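Local coordinates for axin interactor, dorsalization associated protein (Danio rerio, PDB 2QZQ), which binds axin and disrupts its homodimerization, blocking axin-mediated JNK activation and ventralizing the embryo; the crystallized part is its C-terminal C2 domain, at residues Lys22-Ala28 with Glu61-Phe67; Leu15-Glu21 with His145-His151. All coordinates share one frame. Residue numbers count along the deposited sequence, not the author numbering.

Interaction 1 of 2, residues Lys22-Ala28 with Glu61-Phe67; sequences KIGLKDA and EDTYIHF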
# COMPACT_ATOMS: atom_id res chain seq x y z
N LYS A 22 -6.41 -7.96 0.15
CA LYS A 22 -5.77 -8.88 -0.78
C LYS A 22 -5.26 -8.08 -1.96
O LYS A 22 -5.65 -6.93 -2.15
CB LYS A 22 -6.75 -9.95 -1.23
CG LYS A 22 -7.83 -9.48 -2.18
CD LYS A 22 -8.87 -10.55 -2.39
CE LYS A 22 -10.08 -9.96 -3.12
NZ LYS A 22 -11.07 -11.01 -3.47
N ILE A 23 -4.37 -8.69 -2.74
CA ILE A 23 -3.91 -8.11 -3.98
C ILE A 23 -4.07 -9.13 -5.10
O ILE A 23 -3.65 -10.30 -4.97
CB ILE A 23 -2.47 -7.52 -3.87
CG1 ILE A 23 -2.08 -6.78 -5.17
CG2 ILE A 23 -1.44 -8.59 -3.53
CD1 ILE A 23 -0.68 -6.10 -5.08
N GLY A 24 -4.70 -8.69 -6.19
CA GLY A 24 -4.82 -9.47 -7.41
C GLY A 24 -3.61 -9.27 -8.30
O GLY A 24 -3.20 -8.12 -8.57
N LEU A 25 -3.04 -10.38 -8.75
CA LEU A 25 -1.91 -10.36 -9.67
C LEU A 25 -2.03 -11.58 -10.59
O LEU A 25 -2.42 -12.66 -10.15
CB LEU A 25 -0.58 -10.39 -8.89
CG LEU A 25 -0.23 -9.23 -7.93
CD1 LEU A 25 0.93 -9.61 -6.96
CD2 LEU A 25 0.14 -7.97 -8.66
N LYS A 26 -1.73 -11.42 -11.87
CA LYS A 26 -1.90 -12.53 -12.81
C LYS A 26 -1.05 -13.73 -12.35
O LYS A 26 -1.42 -14.87 -12.53
CB LYS A 26 -1.47 -12.11 -14.22
CG LYS A 26 -2.48 -11.26 -14.97
CD LYS A 26 -1.82 -10.12 -15.78
CE LYS A 26 -1.53 -10.47 -17.23
NZ LYS A 26 -1.72 -9.24 -18.10
N ASP A 27 0.07 -13.43 -11.71
CA ASP A 27 1.04 -14.45 -11.30
C ASP A 27 1.17 -14.45 -9.78
O ASP A 27 2.23 -14.78 -9.26
CB ASP A 27 2.39 -14.19 -11.99
CG ASP A 27 2.89 -12.76 -11.80
OD1 ASP A 27 2.17 -11.94 -11.17
OD2 ASP A 27 4.00 -12.45 -12.28
N ALA A 28 0.08 -14.10 -9.06
CA ALA A 28 0.12 -13.98 -7.58
C ALA A 28 0.76 -15.20 -6.90
O ALA A 28 1.68 -15.06 -6.11
CB ALA A 28 -1.29 -13.75 -7.00
N GLU A 61 -3.15 -17.76 -3.58
CA GLU A 61 -4.02 -18.43 -4.53
C GLU A 61 -3.36 -18.14 -5.88
O GLU A 61 -2.35 -17.43 -5.92
CB GLU A 61 -5.45 -17.86 -4.52
CG GLU A 61 -6.17 -17.88 -3.16
CD GLU A 61 -7.65 -17.38 -3.21
OE1 GLU A 61 -8.07 -16.60 -4.11
OE2 GLU A 61 -8.40 -17.78 -2.28
N ASP A 62 -3.92 -18.68 -6.95
CA ASP A 62 -3.40 -18.47 -8.29
C ASP A 62 -3.27 -16.97 -8.62
O ASP A 62 -2.22 -16.51 -9.10
CB ASP A 62 -4.32 -19.12 -9.32
CG ASP A 62 -4.31 -20.66 -9.27
OD1 ASP A 62 -3.66 -21.27 -8.38
OD2 ASP A 62 -4.96 -21.24 -10.15
N THR A 63 -4.34 -16.21 -8.38
CA THR A 63 -4.36 -14.80 -8.80
C THR A 63 -4.56 -13.79 -7.65
O THR A 63 -4.65 -12.59 -7.89
CB THR A 63 -5.39 -14.54 -9.92
OG1 THR A 63 -6.69 -14.81 -9.42
CG2 THR A 63 -5.14 -15.43 -11.11
N TYR A 64 -4.59 -14.28 -6.41
CA TYR A 64 -4.64 -13.41 -5.24
C TYR A 64 -3.69 -13.83 -4.13
O TYR A 64 -3.45 -15.01 -3.91
CB TYR A 64 -6.08 -13.30 -4.67
CG TYR A 64 -6.99 -12.49 -5.53
CD1 TYR A 64 -7.07 -11.11 -5.40
CD2 TYR A 64 -7.74 -13.12 -6.54
CE1 TYR A 64 -7.90 -10.36 -6.24
CE2 TYR A 64 -8.57 -12.37 -7.40
CZ TYR A 64 -8.65 -11.00 -7.22
OH TYR A 64 -9.45 -10.27 -8.05
N ILE A 65 -3.15 -12.83 -3.45
CA ILE A 65 -2.46 -13.04 -2.20
C ILE A 65 -3.28 -12.31 -1.16
O ILE A 65 -3.53 -11.11 -1.30
CB ILE A 65 -1.02 -12.50 -2.26
CG1 ILE A 65 -0.19 -13.39 -3.19
CG2 ILE A 65 -0.35 -12.46 -0.87
CD1 ILE A 65 0.88 -12.63 -3.92
N HIS A 66 -3.72 -13.05 -0.15
CA HIS A 66 -4.50 -12.50 0.96
C HIS A 66 -3.58 -12.06 2.09
O HIS A 66 -2.68 -12.80 2.49
CB HIS A 66 -5.55 -13.52 1.42
CG HIS A 66 -6.53 -13.87 0.34
ND1 HIS A 66 -6.27 -14.83 -0.61
CD2 HIS A 66 -7.72 -13.33 0.01
CE1 HIS A 66 -7.27 -14.88 -1.47
NE2 HIS A 66 -8.15 -13.97 -1.12
N PHE A 67 -3.80 -10.83 2.57
CA PHE A 67 -3.01 -10.21 3.62
C PHE A 67 -3.81 -10.11 4.91
O PHE A 67 -3.33 -10.56 5.97
CB PHE A 67 -2.57 -8.79 3.20
CG PHE A 67 -1.34 -8.76 2.32
CD1 PHE A 67 -0.07 -8.56 2.86
CD2 PHE A 67 -1.46 -9.00 0.94
CE1 PHE A 67 1.06 -8.56 2.03
CE2 PHE A 67 -0.33 -9.01 0.11
CZ PHE A 67 0.93 -8.79 0.65

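Interaction 2 of 2, residues Leu15-Glu21 with His145-His151; sequences LLTLTIE and HLNQTLH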
# COMPACT_ATOMS: atom_id res chain seq x y z
N LEU A 15 -7.53 9.72 12.51
CA LEU A 15 -6.50 8.72 12.20
C LEU A 15 -7.06 7.68 11.24
O LEU A 15 -8.23 7.27 11.35
CB LEU A 15 -5.97 8.04 13.47
CG LEU A 15 -5.09 8.87 14.41
CD1 LEU A 15 -4.94 8.11 15.74
CD2 LEU A 15 -3.72 9.24 13.79
N LEU A 16 -6.21 7.26 10.31
CA LEU A 16 -6.64 6.35 9.27
C LEU A 16 -5.99 4.99 9.46
O LEU A 16 -4.79 4.90 9.70
CB LEU A 16 -6.31 6.93 7.89
CG LEU A 16 -6.53 6.06 6.63
CD1 LEU A 16 -8.00 5.78 6.38
CD2 LEU A 16 -5.87 6.68 5.43
N THR A 17 -6.84 3.96 9.43
CA THR A 17 -6.42 2.57 9.30
C THR A 17 -6.75 2.07 7.91
O THR A 17 -7.88 2.21 7.43
CB THR A 17 -7.11 1.66 10.32
OG1 THR A 17 -6.93 2.23 11.63
CG2 THR A 17 -6.48 0.21 10.29
N LEU A 18 -5.74 1.51 7.24
CA LEU A 18 -5.99 0.84 5.97
C LEU A 18 -5.81 -0.65 6.14
O LEU A 18 -4.71 -1.11 6.50
CB LEU A 18 -5.04 1.36 4.89
CG LEU A 18 -5.16 2.84 4.56
CD1 LEU A 18 -4.00 3.32 3.69
CD2 LEU A 18 -6.52 3.14 3.94
N THR A 19 -6.90 -1.40 5.94
CA THR A 19 -6.84 -2.85 5.97
C THR A 19 -6.44 -3.29 4.58
O THR A 19 -7.13 -3.01 3.62
CB THR A 19 -8.22 -3.46 6.31
OG1 THR A 19 -8.69 -2.91 7.55
CG2 THR A 19 -8.15 -5.00 6.41
N ILE A 20 -5.33 -4.00 4.48
CA ILE A 20 -4.94 -4.56 3.19
C ILE A 20 -5.57 -5.93 3.18
O ILE A 20 -5.17 -6.83 3.94
CB ILE A 20 -3.40 -4.66 3.03
CG1 ILE A 20 -2.73 -3.28 3.15
CG2 ILE A 20 -3.04 -5.39 1.73
CD1 ILE A 20 -1.19 -3.36 3.24
N GLU A 21 -6.59 -6.07 2.33
CA GLU A 21 -7.34 -7.31 2.28
C GLU A 21 -6.60 -8.31 1.42
O GLU A 21 -6.22 -9.36 1.89
CB GLU A 21 -8.76 -7.06 1.76
CG GLU A 21 -9.50 -6.07 2.68
CD GLU A 21 -10.92 -5.73 2.24
OE1 GLU A 21 -11.26 -5.89 1.06
OE2 GLU A 21 -11.71 -5.28 3.11
N HIS A 145 -7.07 -4.54 -2.98
CA HIS A 145 -8.35 -4.34 -2.28
C HIS A 145 -8.05 -3.91 -0.87
O HIS A 145 -7.37 -4.64 -0.13
CB HIS A 145 -9.13 -5.64 -2.19
CG HIS A 145 -9.71 -6.09 -3.49
ND1 HIS A 145 -8.95 -6.60 -4.53
CD2 HIS A 145 -11.00 -6.14 -3.92
CE1 HIS A 145 -9.74 -6.93 -5.54
NE2 HIS A 145 -10.98 -6.67 -5.19
N LEU A 146 -8.53 -2.71 -0.52
CA LEU A 146 -8.37 -2.14 0.82
C LEU A 146 -9.72 -1.84 1.47
O LEU A 146 -10.75 -1.71 0.79
CB LEU A 146 -7.57 -0.82 0.79
CG LEU A 146 -6.25 -0.74 0.01
CD1 LEU A 146 -5.75 0.71 -0.04
CD2 LEU A 146 -5.24 -1.67 0.65
N ASN A 147 -9.69 -1.73 2.80
CA ASN A 147 -10.81 -1.14 3.56
C ASN A 147 -10.26 0.01 4.38
O ASN A 147 -9.26 -0.15 5.09
CB ASN A 147 -11.52 -2.17 4.45
CG ASN A 147 -12.83 -1.64 5.04
OD1 ASN A 147 -13.65 -1.10 4.33
ND2 ASN A 147 -13.01 -1.78 6.35
N GLN A 148 -10.90 1.18 4.27
CA GLN A 148 -10.49 2.37 5.02
C GLN A 148 -11.41 2.58 6.23
O GLN A 148 -12.64 2.49 6.11
CB GLN A 148 -10.52 3.65 4.16
CG GLN A 148 -10.00 3.49 2.75
CD GLN A 148 -9.69 4.82 2.10
OE1 GLN A 148 -9.11 5.71 2.73
NE2 GLN A 148 -10.06 4.96 0.83
N THR A 149 -10.81 2.84 7.38
CA THR A 149 -11.54 3.19 8.59
C THR A 149 -10.95 4.47 9.12
O THR A 149 -9.73 4.58 9.35
CB THR A 149 -11.43 2.13 9.71
OG1 THR A 149 -11.71 0.83 9.17
CG2 THR A 149 -12.42 2.44 10.85
N LEU A 150 -11.84 5.44 9.35
CA LEU A 150 -11.45 6.73 9.87
C LEU A 150 -11.86 6.81 11.34
O LEU A 150 -13.01 6.55 11.70
CB LEU A 150 -12.03 7.86 9.01
CG LEU A 150 -11.32 8.13 7.66
CD1 LEU A 150 -11.59 7.06 6.62
CD2 LEU A 150 -11.71 9.50 7.12
N HIS A 151 -10.87 7.09 12.19
CA HIS A 151 -11.05 7.08 13.63
C HIS A 151 -11.17 8.49 14.17
O HIS A 151 -10.23 9.30 14.09
CB HIS A 151 -9.92 6.33 14.34
CG HIS A 151 -9.80 4.90 13.93
ND1 HIS A 151 -10.79 3.97 14.17
CD2 HIS A 151 -8.81 4.23 13.29
CE1 HIS A 151 -10.41 2.79 13.70
NE2 HIS A 151 -9.21 2.93 13.16
O HOH W 1 -9.64 -0.44 8.05
O HOH W 2 -12.15 -3.80 -0.75

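Interaction 1 of 2, residues Lys22-Ala28 with Glu61-Phe67
Three backbone hydrogen bonds zip these segments together: Ile23 N to Ile65 O at 2.9 Å, Ile65 N back to Ile23 O at 3.0 Å, and Leu25 N to Thr63 O at 2.9 Å. The first two make Ile23-Ile65 a hydrogen-bonded antiparallel pair, flanked by the non-hydrogen-bonded pairs Lys22-His66 and Gly24-Tyr64, where strands 15-24 and 64-72 of the C2 beta sandwich run side by side. Past Gly24 the first strand ends, and Leu25 to Ala28 make a type I turn, closed by Ala28 N to Leu25 O at 3.1 Å, that folds Ala28 back over Thr63. On one face of the sheet Lys22 stretches along the Tyr64 ring and forms a cation-pi interaction, NZ lying 4.4 Å from the ring centroid and 16° off its normal. Gly24 lies close against the same ring, its CA 3.4 Å from Tyr64 CE1; a CB there would clash with that atom. The other face is apolar and belongs to the sandwich interior: Ile23, Leu25 and Ile65 all pack on Phe90 of strand 85-94 in the facing layer. Ile23 CG2 meets the edge of the Phe67 ring at CE2, 3.8 Å away, while Ala28 CB comes within 3.9 Å of Ile65 CD1.

Interaction 2 of 2, residues Leu15-Glu21 with His145-His151
Leu15 opens the ladder with a reciprocal pair of backbone hydrogen bonds to His151, its N to His151 O at 3.2 Å and its O from His151 N at 2.8 Å. Next, Leu16 turns to the opposite face, where its CD1 packs 3.8 Å from Leu150 CD1. Thr17 pairs with Thr149 through two 3.0 Å bonds, Thr17 N to Thr149 O and Thr149 N to Thr17 O; its OG1 also accepts a 2.8 Å hydrogen bond from His151 NE2, two residues along the partner strand, and is bound to Glu72 as well. This regular antiparallel pairing joins the first and last strands of the C2 beta sandwich, with alternate residues facing its interior: Leu18, which rests its CD2 3.7 Å from Gln148 CG, packs inward on Ile86 and Phe88 of strand 85-94. Thr19 returns to the polar face. Thr19 N donates to Asn147 O at 2.8 Å and Asn147 N to Thr19 O at 3.0 Å; water 1 bridges Thr19 OG1, Asn147 O and Thr149 OG1, and Thr19 OG1 is also hydrogen-bonded to Asp70 of strand 64-72. Ile20 again faces inward, CG1 lying 3.9 Å from Leu146 CD2. At Glu21, N donates to His145 O at 3.0 Å, and water 2 links OE1 to Leu146 O, 2.9 Å from each.

In the fold
Strand 15-24 is the common element: interaction 2 uses its first seven residues with strand 144-151 on one edge, and interaction 1 its last three with strand 64-72 on the other. The contact centres are 19 Å apart, yet the two meet at the junction. Lys22 O lies 2.9 Å from His145 N and Phe67 N lies 2.9 Å from Glu21 O, both probable hydrogen bonds, so each ladder runs on into the other's residues. Tyr64 CE1 also packs 4.0 Å from His145 CE1 across the central strand. By similarity, axin binding maps to a region that includes 15-21, 22-28 and 61-67 but not 145-151.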